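Local coordinates for protein Two-component system sensor histidine kinase (Bacteroides thetaiotaomicron, PDB 3OTT) that probably senses saccharides through its extracellular beta-propeller region and relays the signal by histidine-kinase phosphorelay to gene regulation, at residues G118-L123 / N146-I151; V161-L167 / N190-L196; G439-D445 / Y457-Y463. All blocks are in the same frame, centred on the assembly; numbering follows the deposited sequence.

Contact 1 of 3, residues G118-L123 / N146-I151; sequences GALNGL and NTIYSI
Thr147 OG1 donates to Leu120 O at 2.6 Å, the shortest polar bond between residues 118-123 and 146-151. The hydroxyl reaches the carbonyl oxygen with a tilt of about 20° from the carbonyl plane. With chi1 at -60°, OG1 lies beside the backbone N of Thr147 and CG2 is anti to that N. The methyl therefore runs alongside the Leu120 side chain, where Leu120 CD2 is 3.9 Å from Thr147 CG2. The same CD2 also meets the Tyr149 ring obliquely, at CE1. Next along the chain, Ile148 N gives a nearly straight hydrogen bond to Ala119 O at 3.0 Å.

These bonds join two consecutive blades of a seven-bladed beta-propeller. Residues 118-123 span the tight turn that links strands 114-119 and 122-127 of one blade. Residues 146-151 lead into strand 148-153, the first strand of the next. Tyr149 and Ser150 both face Gly162 there, as a classic beta bulge.

Ile148 is the main apolar side chain of the interface. Its CB and CG2 rest on Gly118, with Ile148 CG2 3.6 Å from Gly118 CA. A side chain at Gly118 would run straight into that methyl. The other branch of Ile148 points toward the turn, and its CG1 lies 3.5 Å from Gly122 O. Ile148 CD1, beyond it, reaches Leu123 CB at 4.0 Å. At the backbone angles of Gly122 a side chain would be forced against the preceding carbonyl oxygen. Gly122 O accepts from Ala119 N at 2.9 Å, which closes the turn. Leu123 and Ile151 approach more loosely through CD1 and CG2. Both also lie against Trp116 of strand 114-119, while Val161 of strand 159-163 touches Leu123 and Ile148.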
loop_
_atom_site.group_PDB
_atom_site.type_symbol
_atom_site.label_atom_id
_atom_site.label_comp_id
_atom_site.label_asym_id
_atom_site.label_seq_id
_atom_site.Cartn_x
_atom_site.Cartn_y
_atom_site.Cartn_z
ATOM N N GLY B 118 -30.108 0.366 -6.593
ATOM C CA GLY B 118 -30.954 0.065 -7.732
ATOM C C GLY B 118 -32.217 -0.694 -7.309
ATOM O O GLY B 118 -32.139 -1.710 -6.595
ATOM N N ALA B 119 -33.359 -0.251 -7.809
ATOM C CA ALA B 119 -34.646 -0.793 -7.411
ATOM C C ALA B 119 -35.536 -1.108 -8.617
ATOM O O ALA B 119 -35.209 -0.773 -9.757
ATOM C CB ALA B 119 -35.366 0.198 -6.443
ATOM N N LEU B 120 -36.660 -1.766 -8.365
ATOM C CA LEU B 120 -37.570 -2.144 -9.425
ATOM C C LEU B 120 -38.129 -0.923 -10.110
ATOM O O LEU B 120 -38.481 -1.010 -11.305
ATOM C CB LEU B 120 -38.716 -3.020 -8.912
ATOM C CG LEU B 120 -38.386 -4.515 -8.757
ATOM C CD1 LEU B 120 -39.673 -5.355 -8.638
ATOM C CD2 LEU B 120 -37.488 -5.055 -9.901
ATOM N N ASN B 121 -38.256 0.191 -9.370
ATOM C CA ASN B 121 -38.692 1.444 -10.008
ATOM C C ASN B 121 -37.861 2.713 -9.790
ATOM O O ASN B 121 -38.410 3.783 -9.673
ATOM C CB ASN B 121 -40.219 1.700 -9.817
ATOM C CG ASN B 121 -40.832 2.630 -10.971
ATOM O OD1 ASN B 121 -41.387 3.716 -10.711
ATOM N ND2 ASN B 121 -40.710 2.181 -12.217
ATOM N N GLY B 122 -36.536 2.602 -9.772
ATOM C CA GLY B 122 -35.660 3.767 -9.802
ATOM C C GLY B 122 -34.234 3.457 -9.338
ATOM O O GLY B 122 -33.945 2.384 -8.772
ATOM N N LEU B 123 -33.351 4.418 -9.594
ATOM C CA LEU B 123 -31.972 4.371 -9.240
ATOM C C LEU B 123 -31.720 5.532 -8.315
ATOM O O LEU B 123 -32.227 6.655 -8.562
ATOM C CB LEU B 123 -31.069 4.508 -10.491
ATOM C CG LEU B 123 -29.547 4.570 -10.299
ATOM C CD1 LEU B 123 -28.982 3.211 -9.786
ATOM C CD2 LEU B 123 -28.811 5.019 -11.605
ATOM N N ASN B 146 -36.003 2.608 -15.714
ATOM C CA ASN B 146 -35.960 2.817 -14.252
ATOM C C ASN B 146 -35.892 1.513 -13.455
ATOM O O ASN B 146 -35.690 1.557 -12.253
ATOM C CB ASN B 146 -37.213 3.585 -13.789
ATOM C CG ASN B 146 -37.266 5.013 -14.378
ATOM O OD1 ASN B 146 -36.254 5.768 -14.341
ATOM N ND2 ASN B 146 -38.428 5.381 -14.959
ATOM N N THR B 147 -36.089 0.366 -14.115
ATOM C CA THR B 147 -35.863 -0.934 -13.476
ATOM C C THR B 147 -34.392 -1.356 -13.506
ATOM O O THR B 147 -33.886 -1.733 -14.559
ATOM C CB THR B 147 -36.762 -2.012 -14.061
ATOM O OG1 THR B 147 -38.114 -1.619 -13.843
ATOM C CG2 THR B 147 -36.583 -3.365 -13.330
ATOM N N ILE B 148 -33.740 -1.330 -12.339
ATOM C CA ILE B 148 -32.317 -1.567 -12.182
ATOM C C ILE B 148 -32.054 -2.940 -11.617
ATOM O O ILE B 148 -32.613 -3.283 -10.562
ATOM C CB ILE B 148 -31.724 -0.564 -11.168
ATOM C CG1 ILE B 148 -32.194 0.862 -11.456
ATOM C CG2 ILE B 148 -30.186 -0.626 -11.159
ATOM C CD1 ILE B 148 -31.902 1.368 -12.901
ATOM N N TYR B 149 -31.204 -3.727 -12.282
ATOM C CA TYR B 149 -30.845 -5.055 -11.762
ATOM C C TYR B 149 -29.420 -5.189 -11.244
ATOM O O TYR B 149 -29.127 -6.103 -10.519
ATOM C CB TYR B 149 -31.089 -6.175 -12.803
ATOM C CG TYR B 149 -32.516 -6.332 -13.187
ATOM C CD1 TYR B 149 -33.521 -6.482 -12.204
ATOM C CD2 TYR B 149 -32.875 -6.370 -14.508
ATOM C CE1 TYR B 149 -34.834 -6.665 -12.552
ATOM C CE2 TYR B 149 -34.183 -6.506 -14.877
ATOM C CZ TYR B 149 -35.173 -6.675 -13.894
ATOM O OH TYR B 149 -36.483 -6.808 -14.287
ATOM N N SER B 150 -28.514 -4.345 -11.706
ATOM C CA SER B 150 -27.104 -4.526 -11.376
ATOM C C SER B 150 -26.397 -3.207 -11.464
ATOM O O SER B 150 -26.639 -2.424 -12.373
ATOM C CB SER B 150 -26.441 -5.496 -12.359
ATOM O OG SER B 150 -25.113 -5.784 -11.847
ATOM N N ILE B 151 -25.599 -2.932 -10.457
ATOM C CA ILE B 151 -24.734 -1.778 -10.439
ATOM C C ILE B 151 -23.376 -2.076 -9.844
ATOM O O ILE B 151 -23.301 -2.831 -8.851
ATOM C CB ILE B 151 -25.367 -0.424 -9.969
ATOM C CG1 ILE B 151 -24.339 0.385 -9.230
ATOM C CG2 ILE B 151 -26.629 -0.535 -9.191
ATOM C CD1 ILE B 151 -24.667 1.771 -9.220
#

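Contact 2 of 3, residues V161-L167 / N190-L196; sequences VGTYNGL and NLFVNSL
Strands 161-163 and 193-196 run roughly antiparallel, at 155° and 5.5 Å at closest approach, and Val193 N donates to Thr163 O at 2.8 Å. Beyond this bond the turn at Tyr164 and Asn165 meets the loop residues Asn190 to Phe192. Tyr164 and Phe192 form a T-shaped pair with centroids 5.0 Å apart. The CD2-CE2 edge of Tyr164 points into the Phe192 face, and the planes stand at 80°. A chi1 of -179° sets the Tyr164 ring anti to the backbone N and brings it over this loop. Asn190 lies against the same ring, with ND2 3.4 Å above its plane and offset toward the rim. An alanine here would probably leave the Phe192 face without its edge-on partner and take away the Tyr164 ring that the Asn190 amide rests on.

Asn165 OD1 accepts a weak hydrogen bond from Leu191 N at 3.4 Å. The turn itself is held by a threonine hydroxyl. Thr163 OG1 accepts from Asn165 N at 2.9 Å, an ST turn, and donates to Gly166 O. Thr163 N reaches Gly166 O as well, from the opposite face of the carbonyl plane.

Val193 packs on two glycines. Val193 CG1 is 3.6 Å from Gly162 CA, where a side chain would clash, and its CG2 sits near Gly166. Further along, Leu167 CD1 meets Leu196 CD2 at 3.8 Å.

The contact joins two successive propeller blades, 148-180 and 193-229. Ile207 of strand 204-209 packs on Leu167, Val193 and Leu196. On the other side of strand 159-163, Ile148 of strand 148-153 touches Val161 and Thr163.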
loop_
_atom_site.group_PDB
_atom_site.type_symbol
_atom_site.label_atom_id
_atom_site.label_comp_id
_atom_site.label_asym_id
_atom_site.label_seq_id
_atom_site.Cartn_x
_atom_site.Cartn_y
_atom_site.Cartn_z
ATOM N N VAL B 161 -24.429 0.698 -14.864
ATOM C CA VAL B 161 -25.796 0.399 -14.399
ATOM C C VAL B 161 -26.497 -0.506 -15.429
ATOM O O VAL B 161 -26.750 -0.086 -16.568
ATOM C CB VAL B 161 -26.610 1.715 -14.217
ATOM C CG1 VAL B 161 -28.103 1.435 -13.804
ATOM C CG2 VAL B 161 -25.905 2.607 -13.272
ATOM N N GLY B 162 -26.836 -1.733 -15.013
ATOM C CA GLY B 162 -27.556 -2.689 -15.841
ATOM C C GLY B 162 -29.040 -2.638 -15.512
ATOM O O GLY B 162 -29.444 -2.743 -14.350
ATOM N N THR B 163 -29.870 -2.525 -16.538
ATOM C CA THR B 163 -31.287 -2.300 -16.372
ATOM C C THR B 163 -32.123 -3.327 -17.136
ATOM O O THR B 163 -31.596 -4.209 -17.802
ATOM C CB THR B 163 -31.733 -0.875 -16.850
ATOM O OG1 THR B 163 -31.842 -0.812 -18.279
ATOM C CG2 THR B 163 -30.865 0.294 -16.265
ATOM N N TYR B 164 -33.438 -3.192 -17.005
ATOM C CA TYR B 164 -34.402 -3.951 -17.767
ATOM C C TYR B 164 -34.141 -3.770 -19.280
ATOM O O TYR B 164 -34.342 -4.695 -20.057
ATOM C CB TYR B 164 -35.810 -3.464 -17.393
ATOM C CG TYR B 164 -36.905 -4.180 -18.078
ATOM C CD1 TYR B 164 -37.706 -3.531 -19.009
ATOM C CD2 TYR B 164 -37.139 -5.517 -17.831
ATOM C CE1 TYR B 164 -38.697 -4.188 -19.677
ATOM C CE2 TYR B 164 -38.141 -6.188 -18.509
ATOM C CZ TYR B 164 -38.917 -5.512 -19.431
ATOM O OH TYR B 164 -39.947 -6.194 -20.090
ATOM N N ASN B 165 -33.713 -2.583 -19.696
ATOM C CA ASN B 165 -33.436 -2.390 -21.106
ATOM C C ASN B 165 -32.019 -1.866 -21.360
ATOM O O ASN B 165 -31.813 -0.793 -21.956
ATOM C CB ASN B 165 -34.529 -1.524 -21.807
ATOM C CG ASN B 165 -34.382 -1.527 -23.356
ATOM O OD1 ASN B 165 -34.041 -2.561 -23.979
ATOM N ND2 ASN B 165 -34.621 -0.370 -23.967
ATOM N N GLY B 166 -31.029 -2.619 -20.927
ATOM C CA GLY B 166 -29.664 -2.331 -21.397
ATOM C C GLY B 166 -28.708 -1.714 -20.392
ATOM O O GLY B 166 -29.040 -1.508 -19.204
ATOM N N LEU B 167 -27.514 -1.410 -20.890
ATOM C CA LEU B 167 -26.416 -0.958 -20.078
ATOM C C LEU B 167 -26.095 0.492 -20.355
ATOM O O LEU B 167 -26.096 0.952 -21.503
ATOM C CB LEU B 167 -25.206 -1.794 -20.410
ATOM C CG LEU B 167 -23.923 -1.567 -19.613
ATOM C CD1 LEU B 167 -24.038 -2.023 -18.168
ATOM C CD2 LEU B 167 -22.808 -2.291 -20.349
ATOM N N ASN B 190 -36.323 -5.965 -25.127
ATOM C CA ASN B 190 -35.365 -5.243 -24.304
ATOM C C ASN B 190 -34.336 -6.194 -23.730
ATOM O O ASN B 190 -34.670 -7.283 -23.265
ATOM C CB ASN B 190 -36.117 -4.554 -23.179
ATOM C CG ASN B 190 -37.266 -5.369 -22.713
ATOM O OD1 ASN B 190 -38.422 -5.038 -22.993
ATOM N ND2 ASN B 190 -36.969 -6.496 -22.055
ATOM N N LEU B 191 -33.075 -5.794 -23.755
ATOM C CA LEU B 191 -32.096 -6.667 -23.196
ATOM C C LEU B 191 -31.910 -6.469 -21.679
ATOM O O LEU B 191 -31.331 -5.488 -21.252
ATOM C CB LEU B 191 -30.794 -6.611 -23.991
ATOM C CG LEU B 191 -30.000 -7.910 -23.870
ATOM C CD1 LEU B 191 -30.727 -9.163 -24.446
ATOM C CD2 LEU B 191 -28.654 -7.696 -24.571
ATOM N N PHE B 192 -32.428 -7.414 -20.895
ATOM C CA PHE B 192 -32.193 -7.468 -19.428
ATOM C C PHE B 192 -30.730 -7.508 -19.145
ATOM O O PHE B 192 -30.070 -8.417 -19.583
ATOM C CB PHE B 192 -32.653 -8.820 -18.799
ATOM C CG PHE B 192 -34.127 -9.004 -18.656
ATOM C CD1 PHE B 192 -34.741 -8.826 -17.393
ATOM C CD2 PHE B 192 -34.905 -9.465 -19.742
ATOM C CE1 PHE B 192 -36.136 -9.034 -17.200
ATOM C CE2 PHE B 192 -36.292 -9.685 -19.593
ATOM C CZ PHE B 192 -36.919 -9.464 -18.302
ATOM N N VAL B 193 -30.230 -6.630 -18.303
ATOM C CA VAL B 193 -28.879 -6.844 -17.838
ATOM C C VAL B 193 -28.911 -7.218 -16.375
ATOM O O VAL B 193 -29.059 -6.345 -15.514
ATOM C CB VAL B 193 -27.989 -5.620 -18.064
ATOM C CG1 VAL B 193 -26.659 -5.791 -17.318
ATOM C CG2 VAL B 193 -27.738 -5.396 -19.567
ATOM N N ASN B 194 -28.748 -8.515 -16.093
ATOM C CA ASN B 194 -28.881 -9.051 -14.743
ATOM C C ASN B 194 -27.635 -8.911 -13.937
ATOM O O ASN B 194 -27.691 -8.964 -12.683
ATOM C CB ASN B 194 -29.108 -10.568 -14.734
ATOM C CG ASN B 194 -30.248 -11.013 -15.574
ATOM O OD1 ASN B 194 -31.368 -10.495 -15.467
ATOM N ND2 ASN B 194 -29.987 -12.015 -16.424
ATOM N N SER B 195 -26.480 -8.813 -14.599
ATOM C CA SER B 195 -25.240 -8.988 -13.812
ATOM C C SER B 195 -24.019 -8.340 -14.454
ATOM O O SER B 195 -23.900 -8.376 -15.704
ATOM C CB SER B 195 -24.966 -10.492 -13.624
ATOM O OG SER B 195 -23.887 -10.650 -12.747
ATOM N N LEU B 196 -23.145 -7.778 -13.600
ATOM C CA LEU B 196 -21.997 -7.002 -14.007
ATOM C C LEU B 196 -20.823 -7.348 -13.146
ATOM O O LEU B 196 -20.988 -7.527 -11.950
ATOM C CB LEU B 196 -22.264 -5.480 -13.877
ATOM C CG LEU B 196 -23.327 -4.846 -14.781
ATOM C CD1 LEU B 196 -23.502 -3.304 -14.489
ATOM C CD2 LEU B 196 -22.977 -5.106 -16.220
#

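Contact 3 of 3, residues G439-D445 / Y457-Y463; sequences GGIFVVD and YIAEQNY
Ile441 and Tyr463 form an antiparallel hydrogen-bonded pair between the third and fourth strands of a four-stranded propeller blade. Val443 and Gln461 form a second such pair, and Phe442 with Asn462 is the non-hydrogen-bonded pair between them. The shortest of these backbone bonds is Tyr463 N to Ile441 O, 2.7 Å.

On the Phe442 side, Asn462 ND2 sits 3.6 Å above the centre of the Phe442 ring. Asn462 ND2 also donates to Gly439 O at 2.9 Å, almost in line with the C=O bond and in the Asn462 amide plane. Ala459 CB meets the edge of the Phe442 ring. On the other side of the sheet, Val443 CG2 touches the edge of the Tyr463 ring at CE1. Arg503 makes a cation-pi contact with Tyr463.

Past the pairs, Val444 packs CG2 on Ala459 and CG1 on the Tyr457 ring, with 3.7 Å from Val444 CG1 to Tyr457 CE2. Asp445 ends the strand as N-cap of helix 446-451, and its OD1 accepts from Lys448 N. Glu460 is bent at chi2 (72°), which folds its carboxylate back to this strand end. Glu460 OE1 accepts from Asp445 N at 3.0 Å, the donor lying above the carboxylate plane. Tyr457 OH helps hold the carboxylate, donating to the syn lone pair of Glu460 OE2 at 2.9 Å.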
loop_
_atom_site.group_PDB
_atom_site.type_symbol
_atom_site.label_atom_id
_atom_site.label_comp_id
_atom_site.label_asym_id
_atom_site.label_seq_id
_atom_site.Cartn_x
_atom_site.Cartn_y
_atom_site.Cartn_z
ATOM N N GLY B 439 37.913 -9.846 -1.337
ATOM C CA GLY B 439 38.884 -9.887 -0.244
ATOM C C GLY B 439 39.175 -11.261 0.338
ATOM O O GLY B 439 39.743 -11.380 1.414
ATOM N N GLY B 440 38.792 -12.326 -0.335
ATOM C CA GLY B 440 38.987 -13.635 0.281
ATOM C C GLY B 440 38.198 -13.867 1.569
ATOM O O GLY B 440 37.056 -13.431 1.687
ATOM N N ILE B 441 38.799 -14.613 2.510
ATOM C CA ILE B 441 38.184 -14.880 3.818
ATOM C C ILE B 441 38.944 -14.179 4.978
ATOM O O ILE B 441 40.177 -14.155 5.048
ATOM C CB ILE B 441 38.134 -16.415 4.107
ATOM C CG1 ILE B 441 37.282 -17.159 3.049
ATOM C CG2 ILE B 441 37.621 -16.703 5.536
ATOM C CD1 ILE B 441 37.713 -18.679 2.898
ATOM N N PHE B 442 38.194 -13.592 5.881
ATOM C CA PHE B 442 38.779 -12.940 7.058
ATOM C C PHE B 442 38.381 -13.749 8.295
ATOM O O PHE B 442 37.215 -14.220 8.410
ATOM C CB PHE B 442 38.210 -11.514 7.223
ATOM C CG PHE B 442 38.527 -10.605 6.069
ATOM C CD1 PHE B 442 37.768 -10.620 4.886
ATOM C CD2 PHE B 442 39.579 -9.711 6.163
ATOM C CE1 PHE B 442 38.093 -9.733 3.792
ATOM C CE2 PHE B 442 39.922 -8.861 5.066
ATOM C CZ PHE B 442 39.169 -8.873 3.908
ATOM N N VAL B 443 39.339 -13.907 9.208
ATOM C CA VAL B 443 39.106 -14.554 10.482
ATOM C C VAL B 443 39.411 -13.525 11.553
ATOM O O VAL B 443 40.549 -13.031 11.606
ATOM C CB VAL B 443 39.984 -15.766 10.659
ATOM C CG1 VAL B 443 39.700 -16.409 12.003
ATOM C CG2 VAL B 443 39.795 -16.773 9.473
ATOM N N VAL B 444 38.389 -13.153 12.333
ATOM C CA VAL B 444 38.438 -12.024 13.258
ATOM C C VAL B 444 38.061 -12.438 14.688
ATOM O O VAL B 444 37.122 -13.232 14.914
ATOM C CB VAL B 444 37.430 -10.941 12.809
ATOM C CG1 VAL B 444 37.127 -9.932 13.919
ATOM C CG2 VAL B 444 37.922 -10.185 11.528
ATOM N N ASP B 445 38.784 -11.914 15.656
ATOM C CA ASP B 445 38.455 -12.163 17.036
ATOM C C ASP B 445 37.119 -11.471 17.411
ATOM O O ASP B 445 37.033 -10.253 17.436
ATOM C CB ASP B 445 39.599 -11.726 17.943
ATOM C CG ASP B 445 39.333 -12.079 19.441
ATOM O OD1 ASP B 445 38.328 -11.595 20.019
ATOM O OD2 ASP B 445 40.133 -12.830 20.032
ATOM N N TYR B 457 38.702 -2.121 11.755
ATOM C CA TYR B 457 39.311 -3.229 12.473
ATOM C C TYR B 457 40.340 -4.022 11.632
ATOM O O TYR B 457 40.039 -4.429 10.490
ATOM C CB TYR B 457 38.231 -4.174 12.956
ATOM C CG TYR B 457 38.785 -5.149 13.943
ATOM C CD1 TYR B 457 39.019 -4.746 15.275
ATOM C CD2 TYR B 457 39.143 -6.449 13.567
ATOM C CE1 TYR B 457 39.541 -5.609 16.182
ATOM C CE2 TYR B 457 39.687 -7.321 14.490
ATOM C CZ TYR B 457 39.871 -6.884 15.803
ATOM O OH TYR B 457 40.428 -7.698 16.773
ATOM N N ILE B 458 41.519 -4.286 12.195
ATOM C CA ILE B 458 42.479 -5.129 11.490
ATOM C C ILE B 458 42.378 -6.632 11.861
ATOM O O ILE B 458 42.621 -7.035 13.013
ATOM C CB ILE B 458 43.954 -4.665 11.662
ATOM C CG1 ILE B 458 44.112 -3.127 11.593
ATOM C CG2 ILE B 458 44.866 -5.442 10.704
ATOM C CD1 ILE B 458 43.983 -2.461 10.207
ATOM N N ALA B 459 42.052 -7.443 10.868
ATOM C CA ALA B 459 41.732 -8.848 11.042
ATOM C C ALA B 459 42.954 -9.594 11.452
ATOM O O ALA B 459 43.994 -9.379 10.874
ATOM C CB ALA B 459 41.240 -9.447 9.736
ATOM N N GLU B 460 42.805 -10.539 12.373
ATOM C CA GLU B 460 43.930 -11.374 12.801
ATOM C C GLU B 460 44.492 -12.198 11.610
ATOM O O GLU B 460 45.692 -12.390 11.494
ATOM C CB GLU B 460 43.498 -12.311 13.961
ATOM C CG GLU B 460 43.411 -11.632 15.379
ATOM C CD GLU B 460 42.223 -10.662 15.583
ATOM O OE1 GLU B 460 41.285 -10.570 14.777
ATOM O OE2 GLU B 460 42.219 -9.931 16.580
ATOM N N GLN B 461 43.607 -12.696 10.747
ATOM C CA GLN B 461 44.017 -13.604 9.674
ATOM C C GLN B 461 43.230 -13.286 8.446
ATOM O O GLN B 461 42.060 -12.844 8.527
ATOM C CB GLN B 461 43.764 -15.094 10.029
ATOM C CG GLN B 461 44.568 -15.658 11.241
ATOM C CD GLN B 461 44.354 -17.204 11.507
ATOM O OE1 GLN B 461 43.261 -17.739 11.334
ATOM N NE2 GLN B 461 45.413 -17.889 11.922
ATOM N N ASN B 462 43.818 -13.618 7.298
ATOM C CA ASN B 462 43.105 -13.483 6.001
ATOM C C ASN B 462 43.531 -14.645 5.159
ATOM O O ASN B 462 44.673 -15.072 5.208
ATOM C CB ASN B 462 43.361 -12.075 5.375
ATOM C CG ASN B 462 42.828 -11.929 3.905
ATOM O OD1 ASN B 462 43.638 -11.872 2.941
ATOM N ND2 ASN B 462 41.491 -11.844 3.733
ATOM N N TYR B 463 42.590 -15.268 4.462
ATOM C CA TYR B 463 42.938 -16.327 3.509
ATOM C C TYR B 463 42.718 -15.738 2.109
ATOM O O TYR B 463 41.650 -15.180 1.853
ATOM C CB TYR B 463 42.045 -17.572 3.720
ATOM C CG TYR B 463 42.455 -18.436 4.897
ATOM C CD1 TYR B 463 41.839 -18.308 6.147
ATOM C CD2 TYR B 463 43.500 -19.367 4.775
ATOM C CE1 TYR B 463 42.240 -19.095 7.243
ATOM C CE2 TYR B 463 43.918 -20.112 5.854
ATOM C CZ TYR B 463 43.280 -19.981 7.080
ATOM O OH TYR B 463 43.702 -20.781 8.112
#

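Contacts 1 and 2 are neighbours in the first propeller, with centres about 9 Å apart. They are successive blade-to-blade joints on either side of the 148-180 blade. Its strands 148-153 and 159-163 connect them directly: Gly162 N probably bonds to Ser150 O, and Tyr164 N to Thr147 O. Contact 3 lies within a blade of the second propeller, on the opposite side of the chain's centre. Its centre is about 77 Å from that of contact 1 and 75 Å from that of contact 2, and nearest atoms are at least about 60 Å away. None of the three supplies a residue to the hexatantalum dodecabromide site, which includes Ser31, Glu289 and Arg634.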